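Local coordinates for putative exported protein (Bordetella pertussis Tohama I, PDB 2PFY) that binds pyroglutamic acid, probably as the extracytoplasmic solute receptor of a tripartite ATP-independent periplasmic (TRAP) transporter, at residues M6-P11 with Y15-A20; P75-D80 with A104-K109; A153-A158 with G277-S282. All coordinates share one frame; numbering follows the deposited sequence.

In the fold
From the N terminus, interaction 1 closes first: only three residues separate its segments, and it folds the loop after strand 2-7 onto the start of helix 15-30. Interaction 2 closes a longer loop, bringing the 3-10 segment 75-80 to the end of helix 89-108. Interaction 3 has the widest span, 118 residues, and joins helix 147-155 to the long helix 267-287. The three follow in series along the chain, so none nests or crosses. Interactions 1 and 3 lie on opposite sides of the chain's centre, about 30 Å apart between centres. Helix 267-287 relates interactions 2 and 3: W284 packs on L76, while M280 meets helix 147-155.

Interaction 1 of 3, residues M6-P11 with Y15-A20; sequences MTAEQP and YLTQNA
T17, in the first turn of helix 15-30, reaches back to the loop at Q10 and P11, and most of the contact runs through its short side chain. Its CB lies 3.4 Å from P11 O. At the branch, CG2 stands anti to the backbone N and lies 3.7 Å from that same oxygen, while OG1 swings beside the backbone N (chi1 -68°) and faces Q10. OG1 donates to Q10 O at 2.7 Å. The C=O...OG1 angle of 107°, with the donor 59° out of the carbonyl plane, shows that the hydroxyl arrives from above the carbonyl rather than along a lone pair. OG1 also accepts from a water, 2.7 Å away, which in turn accepts from Q10 N at 2.9 Å. One hydroxyl therefore holds both the carbonyl and, through the water, the N-H of Q10. Q10 CB comes within 3.5 Å of T17 OG1, but its amide leads away from the helix, the side chain lying about 5 Å from the bound pyroglutamate: NE2 donates to E9 OE2 at 2.9 Å and also pairs with T165 OG1 of the ligand pocket. E9 OE1 forms a salt bridge with R48 of the same pocket. The contact closes the strand-to-helix loop of the beta-alpha-beta unit of strand 2-7, helix 15-30 and strand 35-40, with A8 resting on V39 and E64 of the flanking strands.

Interaction 2 of 3, residues P75-D80 with A104-K109; sequences PLFEID and AQRLDK
L76 and F77 meet R106 and L107 by two different kinds of packing, one against a charged plate and one apolar. In the first, L76 CD1 sits over the centre of one face of the R106 guanidinium, 3.4 Å from CZ. R106 NH1 and NH2 each lie 3.5 Å from that L76 CD1 methyl, which is evidence for a centred rather than an edge-on approach. The two side chains cross at about a right angle, and a bend at chi2 (-77°) lets the arginine chain run past L76 and present a guanidinium face to its CD1. In the second, F77 brings the edge of its buried ring to the helix: CE2 lies 3.8 Å from R106 CB, and CZ lies 3.8 Å from L107 CG. Ring and guanidinium planes are 56° apart, so the two flat groups do not stack.

These are the tight parts; on the solvent side R106 stays partly exposed, although its face is closely met. No hydrogen bond crosses between the segments; instead the guanidinium is held from outside, with NH1 in a salt bridge to D74 OD2 and NH2 in one to D291 OD1. D74 also accepts from L76 N, so one carboxylate positions both partners of the face contact. In this family 7 solute-binding protein, a 3-10 turn between strand 62-66 and helix 89-108 thus packs near that helix's C-terminal end, the F77 side chain about 14 Å from the bound pyroglutamate. W284 of helix 267-287 touches L76, while F77 and L107 both rest on F210 of strand 208-214.

Interaction 3 of 3, residues A153-A158 with G277-S282; sequences AALMGA and GATMVS
A153 O closes the turn that carries L155 toward T279 and M280, and two backbone N-H groups grip it: A158 N at 3.1 Å and, more weakly, M156 N. A further bond, G157 N to A154 O at 2.9 Å, and the positive phi of G157 (88°) identify a Schellman motif at this C-terminal end. Within this last turn, L155 projects toward the other helix. Its CD1 lies 3.6 Å from CG of M280, a selenomethionine, and the two side chains cross obliquely; T279 CG2 is a more distant neighbour, 4.5 Å from the same CD1. With only 98 Å² buried between the segments and no hydrogen bond across them, this is a light, purely apolar touch. Helix 147-155 is the crossover of a beta-alpha-beta unit whose parallel strands, 141-144 and 159-162, lie side by side, and helix 267-287 packs against it through M280, which reaches from L155 back to S148. Past CG, the atom that meets L155, the M280 chain bends at chi3 (61°), and its side chain also packs on H151, M152 and P83. M280 is buried, whereas L155 and T279 are partly exposed; T279 OG1 hydrogen-bonds back to A275 O of its own helix.

Interaction 1 of 3, residues M6-P11 with Y15-A20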
HETATM    1  N   MSE A   6     -15.291  -9.431  -4.809  1.00 20.44           N
HETATM    2  CA  MSE A   6     -14.250  -8.627  -4.245  1.00 21.58           C
HETATM    3  C   MSE A   6     -13.271  -8.190  -5.340  1.00 18.36           C
HETATM    4  O   MSE A   6     -12.931  -8.975  -6.235  1.00 18.65           O
HETATM    5  CB  MSE A   6     -13.501  -9.427  -3.170  1.00 20.28           C
HETATM    6  CG  MSE A   6     -12.332  -8.678  -2.510  1.00 23.03           C
HETATM    7 SE   MSE A   6     -11.664  -9.708  -0.956  1.00 33.79          SE
HETATM    8  CE  MSE A   6     -13.110  -9.823   0.205  1.00 40.30           C
ATOM      9  N   THR A   7     -12.795  -6.957  -5.233  1.00 16.42           N
ATOM     10  CA  THR A   7     -11.697  -6.515  -6.098  1.00 16.30           C
ATOM     11  C   THR A   7     -10.416  -6.562  -5.266  1.00 16.35           C
ATOM     12  O   THR A   7     -10.410  -6.197  -4.082  1.00 16.19           O
ATOM     13  CB  THR A   7     -11.947  -5.100  -6.705  1.00 15.64           C
ATOM     14  OG1 THR A   7     -10.824  -4.716  -7.529  1.00 16.39           O
ATOM     15  CG2 THR A   7     -12.127  -4.031  -5.579  1.00 13.98           C
ATOM     16  N   ALA A   8      -9.331  -7.010  -5.884  1.00 16.87           N
ATOM     17  CA  ALA A   8      -7.986  -6.919  -5.306  1.00 15.95           C
ATOM     18  C   ALA A   8      -7.088  -6.250  -6.325  1.00 17.02           C
ATOM     19  O   ALA A   8      -7.207  -6.466  -7.553  1.00 17.28           O
ATOM     20  CB  ALA A   8      -7.443  -8.302  -4.950  1.00 15.78           C
ATOM     21  N   GLU A   9      -6.187  -5.427  -5.812  1.00 16.58           N
ATOM     22  CA  GLU A   9      -5.362  -4.529  -6.623  1.00 18.09           C
ATOM     23  C   GLU A   9      -4.269  -5.230  -7.480  1.00 17.25           C
ATOM     24  O   GLU A   9      -4.039  -4.903  -8.649  1.00 15.91           O
ATOM     25  CB  GLU A   9      -4.678  -3.607  -5.632  1.00 19.00           C
ATOM     26  CG  GLU A   9      -4.638  -2.213  -6.004  1.00 21.94           C
ATOM     27  CD  GLU A   9      -3.888  -1.410  -4.991  1.00 19.87           C
ATOM     28  OE1 GLU A   9      -4.408  -0.385  -4.550  1.00 19.30           O
ATOM     29  OE2 GLU A   9      -2.757  -1.794  -4.657  1.00 21.12           O
ATOM     30  N   GLN A  10      -3.611  -6.201  -6.872  1.00 16.81           N
ATOM     31  CA  GLN A  10      -2.374  -6.756  -7.406  1.00 16.39           C
ATOM     32  C   GLN A  10      -2.603  -8.136  -8.026  1.00 17.25           C
ATOM     33  O   GLN A  10      -3.621  -8.801  -7.736  1.00 17.51           O
ATOM     34  CB  GLN A  10      -1.370  -6.818  -6.254  1.00 16.78           C
ATOM     35  CG  GLN A  10      -1.111  -5.438  -5.576  1.00 16.86           C
ATOM     36  CD  GLN A  10      -0.544  -4.427  -6.569  1.00 17.90           C
ATOM     37  OE1 GLN A  10       0.224  -4.801  -7.468  1.00 17.46           O
ATOM     38  NE2 GLN A  10      -0.933  -3.157  -6.432  1.00 15.47           N
ATOM     39  N   PRO A  11      -1.674  -8.589  -8.882  1.00 17.47           N
ATOM     40  CA  PRO A  11      -1.801  -9.898  -9.501  1.00 17.41           C
ATOM     41  C   PRO A  11      -1.691 -11.050  -8.495  1.00 16.57           C
ATOM     42  O   PRO A  11      -1.319 -10.830  -7.358  1.00 16.44           O
ATOM     43  CB  PRO A  11      -0.604  -9.934 -10.481  1.00 18.88           C
ATOM     44  CG  PRO A  11       0.370  -9.021  -9.903  1.00 18.28           C
ATOM     45  CD  PRO A  11      -0.461  -7.887  -9.366  1.00 17.02           C
ATOM     46  N   TYR A  15       1.645 -11.195  -2.593  1.00 15.72           N
ATOM     47  CA  TYR A  15       1.249 -11.858  -1.325  1.00 16.07           C
ATOM     48  C   TYR A  15       0.024 -11.214  -0.658  1.00 16.40           C
ATOM     49  O   TYR A  15      -0.683 -11.874   0.092  1.00 16.34           O
ATOM     50  CB  TYR A  15       2.420 -11.998  -0.335  1.00 15.88           C
ATOM     51  CG  TYR A  15       2.843 -10.708   0.353  1.00 16.37           C
ATOM     52  CD1 TYR A  15       2.168 -10.235   1.486  1.00 14.94           C
ATOM     53  CD2 TYR A  15       3.927  -9.958  -0.136  1.00 16.90           C
ATOM     54  CE1 TYR A  15       2.563  -9.038   2.127  1.00 15.82           C
ATOM     55  CE2 TYR A  15       4.343  -8.771   0.492  1.00 19.83           C
ATOM     56  CZ  TYR A  15       3.666  -8.326   1.623  1.00 17.07           C
ATOM     57  OH  TYR A  15       4.081  -7.141   2.213  1.00 19.29           O
ATOM     58  N   LEU A  16      -0.225  -9.939  -0.936  1.00 15.71           N
ATOM     59  CA  LEU A  16      -1.417  -9.265  -0.384  1.00 16.58           C
ATOM     60  C   LEU A  16      -2.660  -9.824  -1.033  1.00 16.29           C
ATOM     61  O   LEU A  16      -3.678 -10.039  -0.356  1.00 17.40           O
ATOM     62  CB  LEU A  16      -1.331  -7.742  -0.597  1.00 15.65           C
ATOM     63  CG  LEU A  16      -0.222  -7.100   0.260  1.00 18.14           C
ATOM     64  CD1 LEU A  16      -0.011  -5.620  -0.164  1.00 18.73           C
ATOM     65  CD2 LEU A  16      -0.544  -7.193   1.779  1.00 18.86           C
ATOM     66  N   THR A  17      -2.572 -10.056  -2.347  1.00 15.60           N
ATOM     67  CA  THR A  17      -3.629 -10.736  -3.081  1.00 16.74           C
ATOM     68  C   THR A  17      -3.850 -12.168  -2.576  1.00 17.00           C
ATOM     69  O   THR A  17      -4.997 -12.573  -2.392  1.00 17.68           O
ATOM     70  CB  THR A  17      -3.358 -10.713  -4.598  1.00 16.74           C
ATOM     71  OG1 THR A  17      -3.475  -9.374  -5.057  1.00 18.44           O
ATOM     72  CG2 THR A  17      -4.355 -11.585  -5.407  1.00 15.01           C
ATOM     73  N   GLN A  18      -2.774 -12.919  -2.342  1.00 17.02           N
ATOM     74  CA  GLN A  18      -2.905 -14.276  -1.796  1.00 17.00           C
ATOM     75  C   GLN A  18      -3.486 -14.231  -0.389  1.00 16.20           C
ATOM     76  O   GLN A  18      -4.286 -15.079  -0.002  1.00 15.25           O
ATOM     77  CB  GLN A  18      -1.545 -15.038  -1.826  1.00 17.96           C
ATOM     78  CG  GLN A  18      -1.139 -15.439  -3.237  1.00 19.34           C
ATOM     79  CD  GLN A  18      -2.264 -16.181  -4.001  1.00 22.63           C
ATOM     80  OE1 GLN A  18      -2.893 -17.096  -3.455  1.00 21.49           O
ATOM     81  NE2 GLN A  18      -2.531 -15.766  -5.253  1.00 19.85           N
ATOM     82  N   ASN A  19      -3.129 -13.219   0.368  1.00 15.63           N
ATOM     83  CA  ASN A  19      -3.710 -13.090   1.719  1.00 16.12           C
ATOM     84  C   ASN A  19      -5.244 -12.816   1.660  1.00 16.91           C
ATOM     85  O   ASN A  19      -6.034 -13.394   2.443  1.00 17.37           O
ATOM     86  CB  ASN A  19      -2.931 -12.007   2.482  1.00 15.55           C
ATOM     87  CG  ASN A  19      -3.292 -11.937   3.958  1.00 18.12           C
ATOM     88  OD1 ASN A  19      -3.490 -12.947   4.605  1.00 21.36           O
ATOM     89  ND2 ASN A  19      -3.380 -10.740   4.485  1.00 16.54           N
ATOM     90  N   ALA A  20      -5.668 -11.984   0.709  1.00 15.92           N
ATOM     91  CA  ALA A  20      -7.081 -11.724   0.483  1.00 16.35           C
ATOM     92  C   ALA A  20      -7.840 -12.981  -0.004  1.00 16.56           C
ATOM     93  O   ALA A  20      -8.970 -13.239   0.430  1.00 16.54           O
ATOM     94  CB  ALA A  20      -7.259 -10.534  -0.471  1.00 16.19           C
TER
HETATM   95  O   HOH W   1      -3.744  -6.833  -4.060  1.00 17.94           O

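Interaction 2 of 3, residues P75-D80 with A104-K109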
ATOM      1  N   PRO A  75      -6.365  13.276   4.798  1.00 37.98           N
ATOM      2  CA  PRO A  75      -4.928  13.161   5.074  1.00 36.46           C
ATOM      3  C   PRO A  75      -4.529  12.033   6.012  1.00 35.04           C
ATOM      4  O   PRO A  75      -3.410  11.551   5.931  1.00 34.22           O
ATOM      5  CB  PRO A  75      -4.581  14.512   5.736  1.00 37.06           C
ATOM      6  CG  PRO A  75      -5.678  15.437   5.346  1.00 38.25           C
ATOM      7  CD  PRO A  75      -6.901  14.588   5.231  1.00 37.76           C
ATOM      8  N   LEU A  76      -5.417  11.630   6.909  1.00 33.42           N
ATOM      9  CA  LEU A  76      -5.092  10.560   7.840  1.00 32.85           C
ATOM     10  C   LEU A  76      -4.759   9.253   7.086  1.00 31.34           C
ATOM     11  O   LEU A  76      -4.123   8.357   7.658  1.00 30.07           O
ATOM     12  CB  LEU A  76      -6.244  10.301   8.824  1.00 32.41           C
ATOM     13  CG  LEU A  76      -6.729  11.499   9.670  1.00 34.75           C
ATOM     14  CD1 LEU A  76      -7.932  11.124  10.587  1.00 32.99           C
ATOM     15  CD2 LEU A  76      -5.588  12.103  10.484  1.00 31.49           C
ATOM     16  N   PHE A  77      -5.216   9.156   5.835  1.00 30.52           N
ATOM     17  CA  PHE A  77      -5.050   7.906   5.043  1.00 29.93           C
ATOM     18  C   PHE A  77      -3.655   7.802   4.374  1.00 30.04           C
ATOM     19  O   PHE A  77      -3.308   6.770   3.770  1.00 29.31           O
ATOM     20  CB  PHE A  77      -6.184   7.760   4.013  1.00 29.85           C
ATOM     21  CG  PHE A  77      -7.528   7.367   4.626  1.00 29.88           C
ATOM     22  CD1 PHE A  77      -7.934   6.048   4.640  1.00 28.42           C
ATOM     23  CD2 PHE A  77      -8.378   8.331   5.198  1.00 30.89           C
ATOM     24  CE1 PHE A  77      -9.162   5.661   5.207  1.00 28.86           C
ATOM     25  CE2 PHE A  77      -9.608   7.953   5.777  1.00 29.43           C
ATOM     26  CZ  PHE A  77     -10.001   6.619   5.770  1.00 29.99           C
ATOM     27  N   GLU A  78      -2.847   8.855   4.489  1.00 29.79           N
ATOM     28  CA  GLU A  78      -1.484   8.805   3.919  1.00 30.31           C
ATOM     29  C   GLU A  78      -0.344   9.038   4.918  1.00 29.41           C
ATOM     30  O   GLU A  78       0.810   9.279   4.512  1.00 28.81           O
ATOM     31  CB  GLU A  78      -1.357   9.753   2.713  1.00 30.00           C
ATOM     32  CG  GLU A  78      -1.460  11.223   3.110  1.00 32.26           C
ATOM     33  CD  GLU A  78      -1.427  12.181   1.937  1.00 32.17           C
ATOM     34  OE1 GLU A  78      -1.849  11.819   0.810  1.00 33.95           O
ATOM     35  OE2 GLU A  78      -0.990  13.326   2.165  1.00 35.58           O
ATOM     36  N   ILE A  79      -0.633   8.958   6.212  1.00 28.26           N
ATOM     37  CA  ILE A  79       0.446   9.060   7.193  1.00 28.24           C
ATOM     38  C   ILE A  79       1.482   7.927   7.045  1.00 27.18           C
ATOM     39  O   ILE A  79       2.637   8.093   7.418  1.00 27.56           O
ATOM     40  CB  ILE A  79      -0.078   9.192   8.693  1.00 28.14           C
ATOM     41  CG1 ILE A  79       1.022   9.641   9.657  1.00 29.96           C
ATOM     42  CG2 ILE A  79      -0.678   7.893   9.223  1.00 27.35           C
ATOM     43  CD1 ILE A  79       1.663  10.989   9.356  1.00 32.30           C
ATOM     44  N   ASP A  80       1.062   6.796   6.487  1.00 26.23           N
ATOM     45  CA  ASP A  80       1.941   5.652   6.271  1.00 25.45           C
ATOM     46  C   ASP A  80       2.939   5.865   5.128  1.00 26.02           C
ATOM     47  O   ASP A  80       3.805   4.999   4.869  1.00 25.96           O
ATOM     48  CB  ASP A  80       1.107   4.356   6.055  1.00 25.69           C
ATOM     49  CG  ASP A  80       0.352   4.342   4.720  1.00 24.41           C
ATOM     50  OD1 ASP A  80       0.512   5.275   3.908  1.00 24.53           O
ATOM     51  OD2 ASP A  80      -0.426   3.396   4.478  1.00 26.00           O
ATOM     52  N   ALA A 104     -11.095   3.763  10.611  1.00 28.79           N
ATOM     53  CA  ALA A 104     -12.306   2.972  10.711  1.00 29.66           C
ATOM     54  C   ALA A 104     -13.493   3.904  10.964  1.00 30.96           C
ATOM     55  O   ALA A 104     -14.604   3.710  10.421  1.00 31.07           O
ATOM     56  CB  ALA A 104     -12.149   1.903  11.829  1.00 29.14           C
ATOM     57  N   GLN A 105     -13.234   4.945  11.755  1.00 31.45           N
ATOM     58  CA  GLN A 105     -14.246   5.937  12.023  1.00 33.25           C
ATOM     59  C   GLN A 105     -14.518   6.807  10.818  1.00 32.17           C
ATOM     60  O   GLN A 105     -15.683   6.999  10.465  1.00 31.93           O
ATOM     61  CB  GLN A 105     -13.902   6.748  13.278  1.00 33.85           C
ATOM     62  CG  GLN A 105     -14.162   5.927  14.562  1.00 40.83           C
ATOM     63  CD  GLN A 105     -15.425   5.010  14.479  1.00 48.83           C
ATOM     64  OE1 GLN A 105     -16.562   5.484  14.255  1.00 52.84           O
ATOM     65  NE2 GLN A 105     -15.215   3.697  14.664  1.00 50.52           N
ATOM     66  N   ARG A 106     -13.464   7.265  10.143  1.00 32.34           N
ATOM     67  CA  ARG A 106     -13.637   8.070   8.916  1.00 31.99           C
ATOM     68  C   ARG A 106     -14.349   7.277   7.823  1.00 31.34           C
ATOM     69  O   ARG A 106     -15.148   7.843   7.067  1.00 31.11           O
ATOM     70  CB  ARG A 106     -12.312   8.650   8.387  1.00 33.09           C
ATOM     71  CG  ARG A 106     -11.607   9.674   9.321  1.00 35.27           C
ATOM     72  CD  ARG A 106     -12.263  11.083   9.313  1.00 38.75           C
ATOM     73  NE  ARG A 106     -11.658  11.980  10.312  1.00 42.15           N
ATOM     74  CZ  ARG A 106     -10.738  12.913  10.062  1.00 45.25           C
ATOM     75  NH1 ARG A 106     -10.268  13.113   8.837  1.00 48.77           N
ATOM     76  NH2 ARG A 106     -10.262  13.643  11.053  1.00 46.17           N
ATOM     77  N   LEU A 107     -14.057   5.982   7.725  1.00 29.60           N
ATOM     78  CA  LEU A 107     -14.730   5.142   6.731  1.00 29.96           C
ATOM     79  C   LEU A 107     -16.201   4.863   7.074  1.00 30.03           C
ATOM     80  O   LEU A 107     -17.061   4.854   6.195  1.00 28.19           O
ATOM     81  CB  LEU A 107     -13.981   3.820   6.543  1.00 29.64           C
ATOM     82  CG  LEU A 107     -12.616   3.898   5.829  1.00 29.04           C
ATOM     83  CD1 LEU A 107     -11.959   2.549   5.994  1.00 28.35           C
ATOM     84  CD2 LEU A 107     -12.709   4.302   4.345  1.00 26.66           C
ATOM     85  N   ASP A 108     -16.475   4.626   8.349  1.00 31.46           N
ATOM     86  CA  ASP A 108     -17.851   4.351   8.786  1.00 33.89           C
ATOM     87  C   ASP A 108     -18.791   5.516   8.392  1.00 34.89           C
ATOM     88  O   ASP A 108     -19.906   5.287   7.919  1.00 35.08           O
ATOM     89  CB  ASP A 108     -17.875   4.073  10.297  1.00 34.20           C
ATOM     90  CG  ASP A 108     -19.278   3.888  10.840  1.00 35.57           C
ATOM     91  OD1 ASP A 108     -19.849   2.808  10.644  1.00 33.50           O
ATOM     92  OD2 ASP A 108     -19.793   4.820  11.481  1.00 38.33           O
ATOM     93  N   LYS A 109     -18.322   6.753   8.555  1.00 35.69           N
ATOM     94  CA  LYS A 109     -19.085   7.942   8.171  1.00 37.30           C
ATOM     95  C   LYS A 109     -19.366   7.962   6.664  1.00 36.75           C
ATOM     96  O   LYS A 109     -20.264   8.655   6.201  1.00 37.24           O
ATOM     97  CB  LYS A 109     -18.350   9.222   8.592  1.00 37.72           C
ATOM     98  CG  LYS A 109     -18.424   9.520  10.086  1.00 41.46           C
ATOM     99  CD  LYS A 109     -17.216  10.353  10.555  1.00 46.48           C
ATOM    100  CE  LYS A 109     -16.770   9.967  11.999  1.00 50.67           C
ATOM    101  NZ  LYS A 109     -15.259  10.031  12.234  1.00 53.62           N
TER

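Interaction 3 of 3, residues A153-A158 with G277-S282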
ATOM      1  N   ALA A 153       7.912  12.933  -4.958  1.00 32.86           N
ATOM      2  CA  ALA A 153       8.716  12.957  -6.168  1.00 33.43           C
ATOM      3  C   ALA A 153       9.036  14.385  -6.603  1.00 33.67           C
ATOM      4  O   ALA A 153      10.147  14.650  -7.045  1.00 34.27           O
ATOM      5  CB  ALA A 153       8.024  12.209  -7.301  1.00 33.02           C
ATOM      6  N   ALA A 154       8.057  15.279  -6.485  1.00 33.86           N
ATOM      7  CA  ALA A 154       8.224  16.683  -6.855  1.00 34.98           C
ATOM      8  C   ALA A 154       9.291  17.323  -5.952  1.00 35.39           C
ATOM      9  O   ALA A 154      10.213  17.990  -6.444  1.00 35.98           O
ATOM     10  CB  ALA A 154       6.907  17.426  -6.756  1.00 34.59           C
ATOM     11  N   LEU A 155       9.199  17.058  -4.651  1.00 35.54           N
ATOM     12  CA  LEU A 155      10.198  17.518  -3.689  1.00 35.46           C
ATOM     13  C   LEU A 155      11.605  16.969  -3.927  1.00 36.65           C
ATOM     14  O   LEU A 155      12.603  17.595  -3.530  1.00 35.06           O
ATOM     15  CB  LEU A 155       9.745  17.200  -2.276  1.00 34.85           C
ATOM     16  CG  LEU A 155       8.477  17.911  -1.796  1.00 33.57           C
ATOM     17  CD1 LEU A 155       8.096  17.348  -0.451  1.00 30.92           C
ATOM     18  CD2 LEU A 155       8.671  19.432  -1.746  1.00 33.40           C
HETATM   19  N   MSE A 156      11.684  15.802  -4.560  1.00 36.43           N
HETATM   20  CA  MSE A 156      12.968  15.213  -4.928  1.00 40.08           C
HETATM   21  C   MSE A 156      13.608  15.929  -6.134  1.00 37.81           C
HETATM   22  O   MSE A 156      14.785  15.722  -6.425  1.00 38.30           O
HETATM   23  CB  MSE A 156      12.800  13.719  -5.250  1.00 38.49           C
HETATM   24  CG  MSE A 156      12.595  12.818  -4.055  1.00 40.24           C
HETATM   25 SE   MSE A 156      11.946  11.046  -4.603  1.00 52.29          SE
HETATM   26  CE  MSE A 156      13.182  10.478  -5.987  1.00 46.64           C
ATOM     27  N   GLY A 157      12.822  16.755  -6.832  1.00 36.96           N
ATOM     28  CA  GLY A 157      13.257  17.405  -8.064  1.00 35.43           C
ATOM     29  C   GLY A 157      13.000  16.575  -9.302  1.00 34.93           C
ATOM     30  O   GLY A 157      13.480  16.912 -10.394  1.00 34.83           O
ATOM     31  N   ALA A 158      12.252  15.472  -9.140  1.00 33.52           N
ATOM     32  CA  ALA A 158      11.932  14.593 -10.258  1.00 33.05           C
ATOM     33  C   ALA A 158      10.617  15.046 -10.869  1.00 32.71           C
ATOM     34  O   ALA A 158       9.963  15.923 -10.317  1.00 32.38           O
ATOM     35  CB  ALA A 158      11.838  13.131  -9.774  1.00 32.21           C
ATOM     36  N   GLY A 277      11.315  14.048   4.321  1.00 33.10           N
ATOM     37  CA  GLY A 277      10.423  13.514   5.337  1.00 33.55           C
ATOM     38  C   GLY A 277      10.028  14.528   6.396  1.00 34.77           C
ATOM     39  O   GLY A 277       8.855  14.590   6.797  1.00 34.22           O
ATOM     40  N   ALA A 278      11.008  15.316   6.850  1.00 35.23           N
ATOM     41  CA  ALA A 278      10.761  16.431   7.783  1.00 35.63           C
ATOM     42  C   ALA A 278       9.768  17.453   7.207  1.00 35.71           C
ATOM     43  O   ALA A 278       8.812  17.841   7.882  1.00 35.96           O
ATOM     44  CB  ALA A 278      12.091  17.121   8.187  1.00 35.38           C
ATOM     45  N   THR A 279       9.983  17.867   5.961  1.00 35.63           N
ATOM     46  CA  THR A 279       9.051  18.767   5.278  1.00 36.92           C
ATOM     47  C   THR A 279       7.644  18.162   5.196  1.00 37.66           C
ATOM     48  O   THR A 279       6.648  18.809   5.543  1.00 37.16           O
ATOM     49  CB  THR A 279       9.545  19.058   3.851  1.00 36.67           C
ATOM     50  OG1 THR A 279      10.863  19.594   3.913  1.00 38.09           O
ATOM     51  CG2 THR A 279       8.648  20.018   3.125  1.00 37.69           C
HETATM   52  N   MSE A 280       7.564  16.908   4.747  1.00 38.09           N
HETATM   53  CA  MSE A 280       6.265  16.299   4.514  1.00 39.99           C
HETATM   54  C   MSE A 280       5.440  16.083   5.784  1.00 39.01           C
HETATM   55  O   MSE A 280       4.220  16.255   5.739  1.00 39.43           O
HETATM   56  CB  MSE A 280       6.388  15.014   3.681  1.00 39.33           C
HETATM   57  CG  MSE A 280       6.825  15.283   2.249  1.00 39.87           C
HETATM   58 SE   MSE A 280       6.855  13.640   1.159  1.00 46.90          SE
HETATM   59  CE  MSE A 280       4.893  13.171   1.310  1.00 41.10           C
ATOM     60  N   VAL A 281       6.077  15.726   6.900  1.00 38.89           N
ATOM     61  CA  VAL A 281       5.337  15.513   8.150  1.00 39.52           C
ATOM     62  C   VAL A 281       4.828  16.860   8.709  1.00 40.87           C
ATOM     63  O   VAL A 281       3.787  16.917   9.383  1.00 40.75           O
ATOM     64  CB  VAL A 281       6.140  14.705   9.200  1.00 39.16           C
ATOM     65  CG1 VAL A 281       7.253  15.531   9.848  1.00 39.33           C
ATOM     66  CG2 VAL A 281       5.224  14.124  10.270  1.00 38.95           C
ATOM     67  N   SER A 282       5.574  17.923   8.410  1.00 41.94           N
ATOM     68  CA  SER A 282       5.173  19.286   8.745  1.00 43.11           C
ATOM     69  C   SER A 282       3.978  19.690   7.866  1.00 43.84           C
ATOM     70  O   SER A 282       2.930  20.093   8.392  1.00 44.78           O
ATOM     71  CB  SER A 282       6.381  20.248   8.632  1.00 42.87           C
ATOM     72  OG  SER A 282       5.996  21.599   8.405  1.00 44.06           O
TER